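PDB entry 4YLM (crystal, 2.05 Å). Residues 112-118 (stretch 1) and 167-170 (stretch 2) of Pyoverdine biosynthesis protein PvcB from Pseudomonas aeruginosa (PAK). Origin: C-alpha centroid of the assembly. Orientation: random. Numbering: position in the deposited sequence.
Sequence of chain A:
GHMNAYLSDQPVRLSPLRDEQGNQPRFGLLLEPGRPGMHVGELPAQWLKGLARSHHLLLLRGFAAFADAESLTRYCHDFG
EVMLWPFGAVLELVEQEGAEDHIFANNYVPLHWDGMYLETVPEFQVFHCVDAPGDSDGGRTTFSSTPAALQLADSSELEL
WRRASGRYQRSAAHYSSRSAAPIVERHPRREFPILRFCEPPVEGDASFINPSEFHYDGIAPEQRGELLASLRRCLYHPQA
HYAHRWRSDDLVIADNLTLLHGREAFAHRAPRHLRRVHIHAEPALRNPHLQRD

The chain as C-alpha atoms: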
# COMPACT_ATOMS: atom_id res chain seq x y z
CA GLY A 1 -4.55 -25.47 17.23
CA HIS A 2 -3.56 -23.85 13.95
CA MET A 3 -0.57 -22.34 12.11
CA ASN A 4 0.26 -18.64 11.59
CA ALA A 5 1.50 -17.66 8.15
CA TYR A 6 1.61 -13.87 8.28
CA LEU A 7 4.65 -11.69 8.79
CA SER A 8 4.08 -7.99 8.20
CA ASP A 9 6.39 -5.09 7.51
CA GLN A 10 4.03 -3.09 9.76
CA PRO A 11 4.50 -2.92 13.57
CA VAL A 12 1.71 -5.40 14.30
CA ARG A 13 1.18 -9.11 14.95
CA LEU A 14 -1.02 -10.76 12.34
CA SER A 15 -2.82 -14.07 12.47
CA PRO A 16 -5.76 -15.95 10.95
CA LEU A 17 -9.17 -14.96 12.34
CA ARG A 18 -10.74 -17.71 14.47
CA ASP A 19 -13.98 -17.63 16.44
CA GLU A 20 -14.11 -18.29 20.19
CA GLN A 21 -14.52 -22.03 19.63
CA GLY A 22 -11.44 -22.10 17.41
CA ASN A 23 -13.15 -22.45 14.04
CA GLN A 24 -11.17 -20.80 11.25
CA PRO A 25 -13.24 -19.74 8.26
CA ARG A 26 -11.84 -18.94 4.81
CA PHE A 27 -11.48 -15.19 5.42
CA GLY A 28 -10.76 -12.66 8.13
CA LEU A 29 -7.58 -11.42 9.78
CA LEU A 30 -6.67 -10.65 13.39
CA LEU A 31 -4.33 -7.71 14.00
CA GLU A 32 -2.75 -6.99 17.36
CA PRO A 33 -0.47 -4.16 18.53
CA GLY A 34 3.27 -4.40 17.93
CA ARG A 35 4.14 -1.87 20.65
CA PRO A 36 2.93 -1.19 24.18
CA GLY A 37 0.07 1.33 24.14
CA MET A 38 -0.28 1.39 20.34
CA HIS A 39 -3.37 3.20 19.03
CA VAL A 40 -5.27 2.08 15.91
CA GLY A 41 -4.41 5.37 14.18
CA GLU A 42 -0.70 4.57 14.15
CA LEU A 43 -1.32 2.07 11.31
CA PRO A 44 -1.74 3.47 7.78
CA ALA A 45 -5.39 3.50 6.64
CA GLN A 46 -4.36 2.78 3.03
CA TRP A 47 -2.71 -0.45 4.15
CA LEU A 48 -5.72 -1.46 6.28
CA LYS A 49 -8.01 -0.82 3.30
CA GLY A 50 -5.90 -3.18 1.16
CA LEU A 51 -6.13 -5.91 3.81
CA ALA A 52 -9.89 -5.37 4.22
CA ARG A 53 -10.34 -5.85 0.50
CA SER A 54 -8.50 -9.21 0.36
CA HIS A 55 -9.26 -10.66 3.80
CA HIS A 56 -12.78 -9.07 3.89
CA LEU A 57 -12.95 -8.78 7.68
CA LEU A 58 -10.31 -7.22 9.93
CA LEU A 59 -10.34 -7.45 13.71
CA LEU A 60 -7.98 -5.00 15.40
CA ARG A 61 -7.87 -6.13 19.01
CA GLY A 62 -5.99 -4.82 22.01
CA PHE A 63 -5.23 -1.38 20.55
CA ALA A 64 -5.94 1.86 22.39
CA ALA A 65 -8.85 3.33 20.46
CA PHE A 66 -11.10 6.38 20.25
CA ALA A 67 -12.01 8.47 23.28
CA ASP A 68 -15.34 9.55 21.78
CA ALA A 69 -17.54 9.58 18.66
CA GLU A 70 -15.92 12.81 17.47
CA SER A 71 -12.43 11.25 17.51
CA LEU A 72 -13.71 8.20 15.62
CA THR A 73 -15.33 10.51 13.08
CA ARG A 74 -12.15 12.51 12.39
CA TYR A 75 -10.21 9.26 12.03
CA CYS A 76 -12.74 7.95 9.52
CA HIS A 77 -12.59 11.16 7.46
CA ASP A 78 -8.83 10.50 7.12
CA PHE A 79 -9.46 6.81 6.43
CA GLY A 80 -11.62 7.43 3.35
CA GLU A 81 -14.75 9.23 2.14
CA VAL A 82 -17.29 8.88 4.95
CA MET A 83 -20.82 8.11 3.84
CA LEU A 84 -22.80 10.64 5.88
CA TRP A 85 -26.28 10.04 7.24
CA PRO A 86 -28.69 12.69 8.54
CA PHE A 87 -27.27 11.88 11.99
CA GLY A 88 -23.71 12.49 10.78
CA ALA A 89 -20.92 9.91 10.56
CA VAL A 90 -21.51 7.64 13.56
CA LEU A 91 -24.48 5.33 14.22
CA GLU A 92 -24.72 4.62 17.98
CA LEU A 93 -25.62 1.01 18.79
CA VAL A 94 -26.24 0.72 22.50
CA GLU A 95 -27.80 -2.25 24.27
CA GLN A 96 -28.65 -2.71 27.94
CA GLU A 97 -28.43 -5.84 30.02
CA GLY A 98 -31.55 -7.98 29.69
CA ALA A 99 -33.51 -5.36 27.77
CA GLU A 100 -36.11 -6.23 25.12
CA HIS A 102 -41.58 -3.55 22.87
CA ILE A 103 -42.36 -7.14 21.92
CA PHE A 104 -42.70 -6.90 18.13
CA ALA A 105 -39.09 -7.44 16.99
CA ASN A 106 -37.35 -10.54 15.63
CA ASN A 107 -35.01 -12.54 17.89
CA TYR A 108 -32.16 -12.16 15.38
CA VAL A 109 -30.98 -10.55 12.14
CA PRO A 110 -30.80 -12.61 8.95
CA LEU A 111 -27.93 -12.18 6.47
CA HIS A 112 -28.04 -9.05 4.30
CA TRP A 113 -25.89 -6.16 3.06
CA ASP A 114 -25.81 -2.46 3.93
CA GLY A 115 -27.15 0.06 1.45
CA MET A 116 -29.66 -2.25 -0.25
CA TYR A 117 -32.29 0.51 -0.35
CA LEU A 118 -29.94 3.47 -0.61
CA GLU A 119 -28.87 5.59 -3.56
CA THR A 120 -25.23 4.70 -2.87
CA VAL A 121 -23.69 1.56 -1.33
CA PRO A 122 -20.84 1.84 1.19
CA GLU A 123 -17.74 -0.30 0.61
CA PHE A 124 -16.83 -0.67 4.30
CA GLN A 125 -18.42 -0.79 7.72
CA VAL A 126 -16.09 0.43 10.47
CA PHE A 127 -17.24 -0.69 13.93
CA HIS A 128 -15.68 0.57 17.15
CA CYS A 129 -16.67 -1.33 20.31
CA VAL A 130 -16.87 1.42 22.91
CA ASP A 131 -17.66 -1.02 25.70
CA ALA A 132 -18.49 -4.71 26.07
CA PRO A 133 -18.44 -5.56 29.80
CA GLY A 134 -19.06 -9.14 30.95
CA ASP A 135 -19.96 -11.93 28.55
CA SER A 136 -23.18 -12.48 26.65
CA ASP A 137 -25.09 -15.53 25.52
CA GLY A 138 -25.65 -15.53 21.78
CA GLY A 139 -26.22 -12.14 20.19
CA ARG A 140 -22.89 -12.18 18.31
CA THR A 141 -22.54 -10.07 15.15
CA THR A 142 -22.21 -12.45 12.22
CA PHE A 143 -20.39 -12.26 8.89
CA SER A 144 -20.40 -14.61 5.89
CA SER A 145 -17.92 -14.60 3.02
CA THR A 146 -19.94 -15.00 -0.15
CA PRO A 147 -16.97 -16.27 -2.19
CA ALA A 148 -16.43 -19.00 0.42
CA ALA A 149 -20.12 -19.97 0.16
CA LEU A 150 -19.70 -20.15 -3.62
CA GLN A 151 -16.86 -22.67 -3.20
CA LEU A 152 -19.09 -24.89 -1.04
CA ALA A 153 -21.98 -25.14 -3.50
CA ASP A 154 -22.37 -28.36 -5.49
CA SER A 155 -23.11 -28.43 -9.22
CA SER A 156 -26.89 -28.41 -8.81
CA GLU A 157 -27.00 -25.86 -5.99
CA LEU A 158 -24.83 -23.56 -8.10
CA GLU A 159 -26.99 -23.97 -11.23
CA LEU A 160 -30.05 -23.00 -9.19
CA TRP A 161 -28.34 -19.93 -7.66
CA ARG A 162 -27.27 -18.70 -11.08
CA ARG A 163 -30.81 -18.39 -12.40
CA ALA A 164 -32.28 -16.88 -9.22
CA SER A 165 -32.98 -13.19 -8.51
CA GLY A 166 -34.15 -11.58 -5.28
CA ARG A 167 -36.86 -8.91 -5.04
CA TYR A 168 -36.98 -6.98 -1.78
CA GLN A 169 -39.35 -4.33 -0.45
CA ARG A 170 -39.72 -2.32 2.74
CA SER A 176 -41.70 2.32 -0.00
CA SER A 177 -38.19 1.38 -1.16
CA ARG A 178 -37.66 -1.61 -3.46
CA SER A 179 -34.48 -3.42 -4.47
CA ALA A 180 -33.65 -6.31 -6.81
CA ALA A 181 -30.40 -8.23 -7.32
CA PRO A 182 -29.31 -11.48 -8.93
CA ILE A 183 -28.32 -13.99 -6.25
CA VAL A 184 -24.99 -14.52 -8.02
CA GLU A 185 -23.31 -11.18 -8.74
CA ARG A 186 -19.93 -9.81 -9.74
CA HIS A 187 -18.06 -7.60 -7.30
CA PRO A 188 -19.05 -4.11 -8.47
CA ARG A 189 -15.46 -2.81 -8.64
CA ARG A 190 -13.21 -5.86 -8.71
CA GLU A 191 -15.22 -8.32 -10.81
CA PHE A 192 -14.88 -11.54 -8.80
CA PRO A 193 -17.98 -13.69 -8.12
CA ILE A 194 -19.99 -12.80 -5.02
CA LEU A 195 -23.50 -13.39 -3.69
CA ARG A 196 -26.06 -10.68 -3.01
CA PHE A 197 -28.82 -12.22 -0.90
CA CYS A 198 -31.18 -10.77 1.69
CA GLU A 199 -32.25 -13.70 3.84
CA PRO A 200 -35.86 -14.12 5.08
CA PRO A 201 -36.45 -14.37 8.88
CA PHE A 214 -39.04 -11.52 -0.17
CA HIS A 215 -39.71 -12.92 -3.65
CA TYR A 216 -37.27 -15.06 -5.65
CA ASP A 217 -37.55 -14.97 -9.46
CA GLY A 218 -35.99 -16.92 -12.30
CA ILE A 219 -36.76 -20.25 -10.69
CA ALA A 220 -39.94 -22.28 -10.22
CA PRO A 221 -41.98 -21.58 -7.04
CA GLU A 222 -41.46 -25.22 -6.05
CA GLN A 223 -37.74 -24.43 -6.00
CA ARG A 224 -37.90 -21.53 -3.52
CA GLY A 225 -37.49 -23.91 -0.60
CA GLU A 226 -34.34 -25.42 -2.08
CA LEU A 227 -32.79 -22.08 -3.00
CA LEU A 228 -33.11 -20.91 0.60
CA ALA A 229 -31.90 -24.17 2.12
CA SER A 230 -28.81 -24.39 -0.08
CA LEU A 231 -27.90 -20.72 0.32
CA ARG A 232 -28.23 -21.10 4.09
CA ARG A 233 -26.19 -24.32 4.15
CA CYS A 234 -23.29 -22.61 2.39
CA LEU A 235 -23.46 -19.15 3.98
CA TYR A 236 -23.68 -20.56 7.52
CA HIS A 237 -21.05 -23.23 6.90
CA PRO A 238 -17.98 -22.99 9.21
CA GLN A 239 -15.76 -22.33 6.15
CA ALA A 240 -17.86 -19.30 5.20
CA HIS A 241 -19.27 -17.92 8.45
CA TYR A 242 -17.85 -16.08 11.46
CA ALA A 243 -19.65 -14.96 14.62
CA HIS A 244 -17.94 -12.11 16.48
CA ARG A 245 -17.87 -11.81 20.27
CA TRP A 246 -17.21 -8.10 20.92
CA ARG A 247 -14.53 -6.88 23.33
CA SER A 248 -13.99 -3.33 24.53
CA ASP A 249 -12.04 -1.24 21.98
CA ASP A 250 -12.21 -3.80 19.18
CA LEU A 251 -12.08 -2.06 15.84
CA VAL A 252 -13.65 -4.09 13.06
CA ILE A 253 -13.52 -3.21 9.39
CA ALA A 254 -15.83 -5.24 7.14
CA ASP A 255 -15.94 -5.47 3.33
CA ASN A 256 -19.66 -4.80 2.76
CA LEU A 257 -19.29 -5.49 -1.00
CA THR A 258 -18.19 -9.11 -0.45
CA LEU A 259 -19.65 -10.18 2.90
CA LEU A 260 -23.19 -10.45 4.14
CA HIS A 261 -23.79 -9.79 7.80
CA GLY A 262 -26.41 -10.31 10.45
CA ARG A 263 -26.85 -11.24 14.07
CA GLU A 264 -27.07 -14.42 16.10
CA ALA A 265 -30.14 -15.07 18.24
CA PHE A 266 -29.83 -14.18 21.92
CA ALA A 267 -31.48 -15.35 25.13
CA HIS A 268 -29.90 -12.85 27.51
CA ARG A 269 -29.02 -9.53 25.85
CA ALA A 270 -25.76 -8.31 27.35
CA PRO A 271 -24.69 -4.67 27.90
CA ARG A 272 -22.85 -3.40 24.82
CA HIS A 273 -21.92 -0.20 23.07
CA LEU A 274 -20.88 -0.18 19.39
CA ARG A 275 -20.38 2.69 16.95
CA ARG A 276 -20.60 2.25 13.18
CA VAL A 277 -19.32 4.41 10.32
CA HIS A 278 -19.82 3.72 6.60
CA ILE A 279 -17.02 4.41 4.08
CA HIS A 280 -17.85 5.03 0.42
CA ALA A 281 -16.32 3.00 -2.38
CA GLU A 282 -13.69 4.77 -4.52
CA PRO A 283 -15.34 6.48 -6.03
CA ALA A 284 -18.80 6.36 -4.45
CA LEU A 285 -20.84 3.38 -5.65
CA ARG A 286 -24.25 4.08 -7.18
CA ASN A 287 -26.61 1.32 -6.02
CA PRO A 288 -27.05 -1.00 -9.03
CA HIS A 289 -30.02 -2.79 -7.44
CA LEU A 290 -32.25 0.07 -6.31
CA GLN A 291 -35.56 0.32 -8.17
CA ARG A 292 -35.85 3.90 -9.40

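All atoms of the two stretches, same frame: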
# COMPACT_ATOMS: atom_id res chain seq x y z
N HIS A 112 -27.70 -10.06 5.30
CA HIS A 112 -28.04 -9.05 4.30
C HIS A 112 -26.81 -8.17 4.04
O HIS A 112 -25.74 -8.45 4.57
CB HIS A 112 -29.25 -8.21 4.74
CG HIS A 112 -29.01 -7.40 5.98
ND1 HIS A 112 -28.87 -7.98 7.23
CD2 HIS A 112 -28.87 -6.07 6.16
CE1 HIS A 112 -28.64 -7.03 8.12
NE2 HIS A 112 -28.63 -5.86 7.50
N TRP A 113 -26.97 -7.14 3.23
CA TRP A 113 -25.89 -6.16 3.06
C TRP A 113 -26.38 -4.75 3.32
O TRP A 113 -27.57 -4.47 3.22
CB TRP A 113 -25.23 -6.29 1.68
CG TRP A 113 -26.02 -5.84 0.46
CD1 TRP A 113 -25.84 -4.68 -0.24
CD2 TRP A 113 -27.04 -6.57 -0.24
NE1 TRP A 113 -26.70 -4.63 -1.31
CE2 TRP A 113 -27.45 -5.78 -1.34
CE3 TRP A 113 -27.65 -7.81 -0.04
CZ2 TRP A 113 -28.45 -6.18 -2.23
CZ3 TRP A 113 -28.64 -8.22 -0.93
CH2 TRP A 113 -29.03 -7.41 -2.01
N ASP A 114 -25.46 -3.85 3.67
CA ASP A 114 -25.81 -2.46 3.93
C ASP A 114 -25.96 -1.70 2.63
O ASP A 114 -25.21 -1.93 1.67
CB ASP A 114 -24.76 -1.77 4.81
CG ASP A 114 -24.92 -2.10 6.28
OD1 ASP A 114 -25.88 -2.83 6.62
OD2 ASP A 114 -24.09 -1.63 7.10
N GLY A 115 -26.94 -0.80 2.60
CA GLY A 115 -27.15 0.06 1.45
C GLY A 115 -28.11 -0.47 0.41
O GLY A 115 -28.27 0.13 -0.65
N MET A 116 -28.74 -1.60 0.69
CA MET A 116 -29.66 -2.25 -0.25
C MET A 116 -30.69 -1.27 -0.83
O MET A 116 -31.03 -1.35 -2.01
CB MET A 116 -30.44 -3.35 0.45
CG MET A 116 -29.63 -4.50 0.99
SD MET A 116 -30.74 -5.65 1.84
CE MET A 116 -32.00 -5.83 0.56
N TYR A 117 -31.20 -0.39 0.02
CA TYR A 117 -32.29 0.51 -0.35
C TYR A 117 -31.81 1.94 -0.47
O TYR A 117 -32.63 2.86 -0.46
CB TYR A 117 -33.40 0.46 0.70
CG TYR A 117 -34.09 -0.87 0.84
CD1 TYR A 117 -34.87 -1.39 -0.18
CD2 TYR A 117 -33.96 -1.62 2.01
CE1 TYR A 117 -35.50 -2.61 -0.05
CE2 TYR A 117 -34.59 -2.84 2.14
CZ TYR A 117 -35.36 -3.33 1.11
OH TYR A 117 -35.99 -4.55 1.25
N LEU A 118 -30.50 2.13 -0.57
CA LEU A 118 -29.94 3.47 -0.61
C LEU A 118 -29.53 3.85 -2.02
O LEU A 118 -29.42 2.99 -2.90
CB LEU A 118 -28.74 3.59 0.33
CG LEU A 118 -28.95 3.25 1.81
CD1 LEU A 118 -27.66 3.52 2.57
CD2 LEU A 118 -30.09 4.06 2.40
N ARG A 167 -36.10 -10.16 -5.03
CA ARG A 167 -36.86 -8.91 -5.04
C ARG A 167 -37.24 -8.55 -3.61
O ARG A 167 -37.89 -9.33 -2.91
CB ARG A 167 -38.12 -9.01 -5.90
CG ARG A 167 -37.89 -8.79 -7.39
CD ARG A 167 -39.21 -8.66 -8.16
NE ARG A 167 -39.94 -9.92 -8.25
CZ ARG A 167 -41.07 -10.20 -7.61
NH1 ARG A 167 -41.63 -9.29 -6.82
NH2 ARG A 167 -41.66 -11.38 -7.76
N TYR A 168 -36.82 -7.37 -3.17
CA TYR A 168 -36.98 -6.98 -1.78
C TYR A 168 -37.73 -5.67 -1.69
O TYR A 168 -37.56 -4.78 -2.53
CB TYR A 168 -35.60 -6.88 -1.11
CG TYR A 168 -34.71 -8.07 -1.42
CD1 TYR A 168 -35.00 -9.33 -0.90
CD2 TYR A 168 -33.61 -7.95 -2.25
CE1 TYR A 168 -34.20 -10.42 -1.19
CE2 TYR A 168 -32.80 -9.04 -2.54
CZ TYR A 168 -33.10 -10.27 -2.01
OH TYR A 168 -32.31 -11.35 -2.30
N GLN A 169 -38.59 -5.55 -0.68
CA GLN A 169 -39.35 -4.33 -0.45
C GLN A 169 -39.42 -4.02 1.03
O GLN A 169 -39.35 -4.91 1.87
CB GLN A 169 -40.77 -4.47 -1.02
N ARG A 170 -39.53 -2.73 1.35
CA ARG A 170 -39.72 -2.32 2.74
C ARG A 170 -40.66 -1.12 2.80
O ARG A 170 -41.83 -1.22 2.41
CB ARG A 170 -38.37 -1.99 3.40
CG ARG A 170 -37.81 -0.63 3.03
CD ARG A 170 -36.49 -0.36 3.74
NE ARG A 170 -36.60 -0.46 5.19

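The contact between residues 112-118 and the strand 167-169 with its continuation at Arg170 is made by side chains: no clear hydrogen bond crosses it, and the closest pair of CA atoms in register, Tyr117 and Arg170, lies 8.5 Å apart. The two sides together bury 263 Å².

His112 lies out of reach, so the contact begins at Trp113. Its CA-to-CB bond points sideways, but with chi1 at 71° (p) the long indole brings its end nearer, and CH2 comes within 4.1 Å of Tyr168 CE2. The approach is oblique to both rings, an apolar packing of two buried aromatic residues. Asp114 does not participate; its carboxylate oxygens are hydrogen-bonded elsewhere in the structure.

Gly115 opens a type I turn closed by the bond from Leu118 N to Gly115 O, 3.0 Å. Its phi/psi of 91/5 would jam a CB against the preceding carbonyl oxygen, which by itself calls for glycine. The turn carries Met116 and Tyr117 at its two central positions, and the CB of each points toward the strand. Met116, unbranched and flexible, adopts m, t, p and sets CE 3.9 Å from Tyr168 CD2, so that Tyr168 receives apolar contacts from both Met116 and Trp113.

Tyr117 contributes most, with 95 Å² covered. Its ring reaches across to the strand, roughly at right angles to the chain: Tyr117 OH lies 3.3 Å from Tyr168 CB and 3.4 Å from Gln169 N, the latter with too poor an angle for a hydrogen bond. Arg170 covers one face of the ring, its CD 3.7 Å from the centroid of the Tyr117 ring and 28° off the normal, a CH-pi contact supplied by the aliphatic part of the arginine; its guanidinium carbon and terminal nitrogens are not modelled. Leu118 closes the turn without touching the second stretch.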